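PDB 5SWV: pentafunctional AROM polypeptide from Schizosaccharomyces pombe, which probably catalyses the third and fourth steps of the shikimate pathway in the part studied here, through its 3-dehydroquinate dehydratase and shikimate dehydrogenase domains. Local coordinates for residues A149-W154 / R187-N192; Y274-L279 / D523-K528. All blocks are in the same frame, centred on the assembly; numbering follows the deposited sequence.

The two contacts follow one another along the chain, contact 1 closing well before contact 2 opens. Contact 1 sets the loop that leads into helix 152-162 against R189, near the end of helix 177-193, on the outside of the dehydroquinase barrel built round the parallel sheet that includes strands 134-140, 167-173 and 198-203. Contact 2 ties helix 266-277 of the substrate-binding part of shikimate dehydrogenase to helix 522-530 of its C-terminal part, beside helix 236-245 from the dehydroquinase part. Their centres lie 40 Å apart and their nearest atoms about 19 Å, without touching: one sets a loop against the next helix, the other bridges 243 intervening residues.

Contact 1 (A149-W154 / R187-N192); sequences ARPHEW and RTRITN
A149 and P151 meet R189 on the outside of the type I dehydroquinase TIM barrel, where the loop entering helix 152-162 faces helix 177-193. A149 offers its backbone: its carbonyl O lies 3.9 Å from R189 NH2, too far for a hydrogen bond, and the guanidinium meets it obliquely. The small methyl group points away from R189 and touches E182, one of the residues earlier on the same helix as R189. The turn that follows is held in part by S147 OG, which accepts a hydrogen bond from the backbone N of R150.

P151 comes next, at the N-cap position of helix 152-162 and at the centre of an inverse gamma turn; a weak bond from H152 N to R150 O, 3.2 Å, closes this turn. Proline suits the place because its ring restrains phi and it has no N-H that would need an acceptor. The ring also leans on F186 of the facing helix. Beyond it, W154 turns inward instead, its ring stacked with W148 and edge-to-face with W146, with NE1 bonded to W146 O.

On helix 177-193, R189 does the reaching. CG stands anti to the carbonyl carbon (chi1 -66°), and the chain bends at chi3 (-55°), bringing the guanidinium up against the loop. A long, flexible arginine can cover such a gap: the nearest CA pair, A149 and R189, is 10.3 Å apart. R189 NH2 donates to W148 O, just before A149, and this hydrogen bond anchors the tip while the guanidinium edge meets P151 CG in plane, 4.0 Å from the same NH2.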
loop_
_atom_site.group_PDB
_atom_site.type_symbol
_atom_site.label_atom_id
_atom_site.label_comp_id
_atom_site.label_asym_id
_atom_site.label_seq_id
_atom_site.Cartn_x
_atom_site.Cartn_y
_atom_site.Cartn_z
ATOM N N ALA A 149 -26.966 -10.639 22.878
ATOM C CA ALA A 149 -27.691 -11.898 23.081
ATOM C C ALA A 149 -29.189 -11.747 22.820
ATOM O O ALA A 149 -29.804 -12.691 22.350
ATOM C CB ALA A 149 -27.465 -12.429 24.490
ATOM N N ARG A 150 -29.762 -10.584 23.152
ATOM C CA ARG A 150 -31.175 -10.250 22.874
ATOM C C ARG A 150 -31.222 -8.954 22.065
ATOM O O ARG A 150 -31.523 -7.901 22.619
ATOM C CB ARG A 150 -31.952 -10.030 24.177
ATOM C CG ARG A 150 -32.168 -11.273 25.036
ATOM C CD ARG A 150 -32.716 -10.924 26.433
ATOM N NE ARG A 150 -31.938 -9.886 27.146
ATOM C CZ ARG A 150 -30.707 -10.043 27.663
ATOM N NH1 ARG A 150 -30.040 -11.201 27.560
ATOM N NH2 ARG A 150 -30.121 -9.021 28.283
ATOM N N PRO A 151 -30.944 -9.021 20.753
ATOM C CA PRO A 151 -30.633 -7.810 20.018
ATOM C C PRO A 151 -31.815 -7.228 19.248
ATOM O O PRO A 151 -31.740 -7.087 18.036
ATOM C CB PRO A 151 -29.547 -8.313 19.068
ATOM C CG PRO A 151 -29.995 -9.705 18.727
ATOM C CD PRO A 151 -30.817 -10.206 19.881
ATOM N N HIS A 152 -32.894 -6.864 19.934
ATOM C CA HIS A 152 -34.065 -6.279 19.256
ATOM C C HIS A 152 -33.718 -4.963 18.540
ATOM O O HIS A 152 -34.084 -4.775 17.373
ATOM C CB HIS A 152 -35.235 -6.069 20.228
ATOM C CG HIS A 152 -36.491 -5.550 19.573
ATOM N ND1 HIS A 152 -37.331 -4.632 20.178
ATOM C CD2 HIS A 152 -37.041 -5.814 18.358
ATOM C CE1 HIS A 152 -38.348 -4.364 19.375
ATOM N NE2 HIS A 152 -38.193 -5.065 18.263
ATOM N N GLU A 153 -32.988 -4.085 19.227
ATOM C CA GLU A 153 -32.696 -2.754 18.707
ATOM C C GLU A 153 -31.635 -2.801 17.628
ATOM O O GLU A 153 -31.709 -2.017 16.685
ATOM C CB GLU A 153 -32.298 -1.763 19.805
ATOM C CG GLU A 153 -33.364 -1.541 20.871
ATOM C CD GLU A 153 -33.205 -2.490 22.067
ATOM O OE1 GLU A 153 -32.854 -3.676 21.868
ATOM O OE2 GLU A 153 -33.418 -2.063 23.224
ATOM N N TRP A 154 -30.657 -3.704 17.766
ATOM C CA TRP A 154 -29.648 -3.923 16.715
ATOM C C TRP A 154 -30.277 -4.424 15.420
ATOM O O TRP A 154 -29.894 -3.994 14.335
ATOM C CB TRP A 154 -28.551 -4.905 17.148
ATOM C CG TRP A 154 -27.604 -4.364 18.180
ATOM C CD1 TRP A 154 -27.448 -4.812 19.461
ATOM C CD2 TRP A 154 -26.687 -3.273 18.024
ATOM N NE1 TRP A 154 -26.489 -4.069 20.112
ATOM C CE2 TRP A 154 -26.009 -3.117 19.251
ATOM C CE3 TRP A 154 -26.372 -2.411 16.966
ATOM C CZ2 TRP A 154 -25.034 -2.134 19.447
ATOM C CZ3 TRP A 154 -25.406 -1.424 17.165
ATOM C CH2 TRP A 154 -24.751 -1.300 18.393
ATOM N N ARG A 187 -22.223 -12.293 15.979
ATOM C CA ARG A 187 -21.513 -12.311 14.715
ATOM C C ARG A 187 -21.796 -13.592 13.947
ATOM O O ARG A 187 -22.049 -13.535 12.744
ATOM C CB ARG A 187 -20.007 -12.131 14.912
ATOM C CG ARG A 187 -19.177 -12.544 13.708
ATOM C CD ARG A 187 -17.940 -11.709 13.465
ATOM N NE ARG A 187 -17.296 -11.177 14.667
ATOM C CZ ARG A 187 -16.732 -9.962 14.770
ATOM N NH1 ARG A 187 -16.731 -9.099 13.760
ATOM N NH2 ARG A 187 -16.163 -9.587 15.915
ATOM N N THR A 188 -21.755 -14.740 14.629
ATOM C CA THR A 188 -21.951 -16.027 13.943
ATOM C C THR A 188 -23.373 -16.108 13.360
ATOM O O THR A 188 -23.533 -16.471 12.197
ATOM C CB THR A 188 -21.629 -17.251 14.846
ATOM O OG1 THR A 188 -20.267 -17.196 15.268
ATOM C CG2 THR A 188 -21.810 -18.549 14.094
ATOM N N ARG A 189 -24.377 -15.724 14.151
ATOM C CA ARG A 189 -25.790 -15.840 13.751
ATOM C C ARG A 189 -26.193 -14.958 12.557
ATOM O O ARG A 189 -26.877 -15.421 11.642
ATOM C CB ARG A 189 -26.722 -15.508 14.930
ATOM C CG ARG A 189 -26.670 -16.472 16.100
ATOM C CD ARG A 189 -27.936 -16.397 16.953
ATOM N NE ARG A 189 -28.250 -15.040 17.451
ATOM C CZ ARG A 189 -27.739 -14.456 18.550
ATOM N NH1 ARG A 189 -26.838 -15.075 19.324
ATOM N NH2 ARG A 189 -28.127 -13.218 18.875
ATOM N N ILE A 190 -25.805 -13.684 12.620
ATOM C CA ILE A 190 -26.123 -12.688 11.590
ATOM C C ILE A 190 -25.400 -12.983 10.275
ATOM O O ILE A 190 -25.960 -12.766 9.196
ATOM C CB ILE A 190 -25.810 -11.240 12.084
ATOM C CG1 ILE A 190 -26.430 -10.172 11.180
ATOM C CG2 ILE A 190 -24.315 -10.972 12.196
ATOM C CD1 ILE A 190 -27.895 -9.940 11.451
ATOM N N THR A 191 -24.167 -13.476 10.378
ATOM C CA THR A 191 -23.348 -13.811 9.224
ATOM C C THR A 191 -23.888 -15.025 8.469
ATOM O O THR A 191 -23.742 -15.090 7.250
ATOM C CB THR A 191 -21.894 -14.039 9.666
ATOM O OG1 THR A 191 -21.407 -12.813 10.208
ATOM C CG2 THR A 191 -20.987 -14.468 8.517
ATOM N N ASN A 192 -24.493 -15.976 9.184
ATOM C CA ASN A 192 -25.206 -17.115 8.552
ATOM C C ASN A 192 -26.446 -16.677 7.759
ATOM O O ASN A 192 -26.736 -17.232 6.692
ATOM C CB ASN A 192 -25.627 -18.182 9.596
ATOM C CG ASN A 192 -24.455 -19.049 10.081
ATOM O OD1 ASN A 192 -23.765 -19.692 9.286
ATOM N ND2 ASN A 192 -24.249 -19.087 11.397
#

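Contact 2 (Y274-L279 / D523-K528); sequences YELLGL and DAVYQK
L276 meets A524 and V525 in an apolar contact that packs the chain's last helix, 522-530 in the C-terminal part of shikimate dehydrogenase, back on helix 266-277 of its substrate-binding part. One branch does the work: L276 CD1 lies 3.9 Å from V525 CG2 and 4.0 Å from A524 CB, touching two consecutive residues. With CG anti to the carbonyl carbon (chi1 -64°), the leucine extends CD1 across to the other helix. The small alanine allows close approach, and the branched valine offers a methyl for the leucine to pack on.

Charge adds little at short range. E275 OE1 and K528 NZ carry opposite charges but stand 5.8 Å apart, so any attraction is probably weak.

Backbone bonding shapes the end of helix 266-277. Y274 O accepts from L277 N at 3.2 Å and from L279 N at 2.9 Å, on opposite faces of its plane. Between these donors G278 takes a positive phi of 75°, easy for glycine.

Around this bridge, V525 also packs on L269 of helix 266-277, whereas Y274, L277 and L279 lie against F512 of helix 500-516, and L277 reaches V236 of helix 236-245, from the dehydroquinase part.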
loop_
_atom_site.group_PDB
_atom_site.type_symbol
_atom_site.label_atom_id
_atom_site.label_comp_id
_atom_site.label_asym_id
_atom_site.label_seq_id
_atom_site.Cartn_x
_atom_site.Cartn_y
_atom_site.Cartn_z
ATOM N N TYR A 274 9.093 -6.852 11.216
ATOM C CA TYR A 274 8.290 -7.591 12.205
ATOM C C TYR A 274 8.184 -6.819 13.514
ATOM O O TYR A 274 7.112 -6.714 14.119
ATOM C CB TYR A 274 8.880 -8.973 12.513
ATOM C CG TYR A 274 9.176 -9.853 11.315
ATOM C CD1 TYR A 274 8.291 -9.935 10.244
ATOM C CD2 TYR A 274 10.342 -10.613 11.259
ATOM C CE1 TYR A 274 8.568 -10.718 9.146
ATOM C CE2 TYR A 274 10.620 -11.406 10.170
ATOM C CZ TYR A 274 9.730 -11.452 9.112
ATOM O OH TYR A 274 9.989 -12.256 8.025
ATOM N N GLU A 275 9.321 -6.275 13.927
ATOM C CA GLU A 275 9.461 -5.546 15.173
ATOM C C GLU A 275 8.619 -4.286 15.179
ATOM O O GLU A 275 7.968 -4.003 16.158
ATOM C CB GLU A 275 10.921 -5.185 15.369
ATOM C CG GLU A 275 11.285 -4.791 16.782
ATOM C CD GLU A 275 12.551 -3.936 16.851
ATOM O OE1 GLU A 275 13.347 -3.897 15.869
ATOM O OE2 GLU A 275 12.742 -3.290 17.914
ATOM N N LEU A 276 8.630 -3.543 14.078
ATOM C CA LEU A 276 7.798 -2.342 13.920
ATOM C C LEU A 276 6.301 -2.611 13.765
ATOM O O LEU A 276 5.508 -1.725 13.993
ATOM C CB LEU A 276 8.280 -1.514 12.727
ATOM C CG LEU A 276 9.701 -0.924 12.864
ATOM C CD1 LEU A 276 10.289 -0.566 11.499
ATOM C CD2 LEU A 276 9.716 0.290 13.788
ATOM N N LEU A 277 5.914 -3.819 13.386
ATOM C CA LEU A 277 4.503 -4.162 13.196
ATOM C C LEU A 277 3.925 -5.140 14.214
ATOM O O LEU A 277 2.744 -5.509 14.109
ATOM C CB LEU A 277 4.317 -4.702 11.781
ATOM C CG LEU A 277 4.166 -3.531 10.817
ATOM C CD1 LEU A 277 5.123 -3.650 9.665
ATOM C CD2 LEU A 277 2.723 -3.432 10.359
ATOM N N GLY A 278 4.730 -5.529 15.206
ATOM C CA GLY A 278 4.258 -6.361 16.307
ATOM C C GLY A 278 4.061 -7.806 15.911
ATOM O O GLY A 278 3.218 -8.494 16.490
ATOM N N LEU A 279 4.850 -8.268 14.940
ATOM C CA LEU A 279 4.738 -9.618 14.417
ATOM C C LEU A 279 5.813 -10.534 15.018
ATOM O O LEU A 279 6.898 -10.076 15.348
ATOM C CB LEU A 279 4.850 -9.598 12.881
ATOM C CG LEU A 279 3.700 -8.951 12.097
ATOM C CD1 LEU A 279 3.961 -9.111 10.610
ATOM C CD2 LEU A 279 2.352 -9.573 12.443
ATOM N N ASP A 523 11.479 4.438 5.948
ATOM C CA ASP A 523 12.557 5.166 6.640
ATOM C C ASP A 523 13.298 4.388 7.724
ATOM O O ASP A 523 14.521 4.275 7.670
ATOM C CB ASP A 523 12.022 6.457 7.267
ATOM C CG ASP A 523 11.820 7.577 6.261
ATOM O OD1 ASP A 523 12.104 7.420 5.044
ATOM O OD2 ASP A 523 11.373 8.647 6.724
ATOM N N ALA A 524 12.564 3.872 8.710
ATOM C CA ALA A 524 13.177 3.147 9.835
ATOM C C ALA A 524 13.752 1.802 9.422
ATOM O O ALA A 524 14.719 1.339 10.016
ATOM C CB ALA A 524 12.194 2.965 10.979
ATOM N N VAL A 525 13.169 1.175 8.408
ATOM C CA VAL A 525 13.687 -0.090 7.911
ATOM C C VAL A 525 14.981 0.150 7.136
ATOM O O VAL A 525 15.911 -0.645 7.224
ATOM C CB VAL A 525 12.668 -0.815 7.025
ATOM C CG1 VAL A 525 13.265 -2.092 6.466
ATOM C CG2 VAL A 525 11.420 -1.168 7.820
ATOM N N TYR A 526 15.023 1.243 6.383
ATOM C CA TYR A 526 16.219 1.661 5.660
ATOM C C TYR A 526 17.356 2.032 6.631
ATOM O O TYR A 526 18.501 1.662 6.399
ATOM C CB TYR A 526 15.862 2.820 4.698
ATOM C CG TYR A 526 17.006 3.358 3.875
ATOM C CD1 TYR A 526 17.867 4.335 4.392
ATOM C CD2 TYR A 526 17.235 2.899 2.586
ATOM C CE1 TYR A 526 18.929 4.826 3.658
ATOM C CE2 TYR A 526 18.297 3.391 1.835
ATOM C CZ TYR A 526 19.138 4.355 2.379
ATOM O OH TYR A 526 20.178 4.844 1.644
ATOM N N GLN A 527 17.042 2.729 7.723
ATOM C CA GLN A 527 18.077 3.133 8.707
ATOM C C GLN A 527 18.853 1.978 9.334
ATOM O O GLN A 527 20.031 2.140 9.646
ATOM C CB GLN A 527 17.502 4.036 9.830
ATOM C CG GLN A 527 17.194 5.485 9.418
ATOM C CD GLN A 527 18.303 6.143 8.572
ATOM O OE1 GLN A 527 19.494 6.025 8.889
ATOM N NE2 GLN A 527 17.915 6.823 7.485
ATOM N N LYS A 528 18.187 0.834 9.506
ATOM C CA LYS A 528 18.800 -0.378 10.060
ATOM C C LYS A 528 19.510 -1.237 9.007
ATOM O O LYS A 528 20.501 -1.902 9.307
ATOM C CB LYS A 528 17.765 -1.189 10.853
ATOM C CG LYS A 528 17.368 -0.502 12.167
ATOM C CD LYS A 528 16.600 -1.388 13.160
ATOM C CE LYS A 528 17.410 -2.568 13.698
ATOM N NZ LYS A 528 18.701 -2.138 14.305
#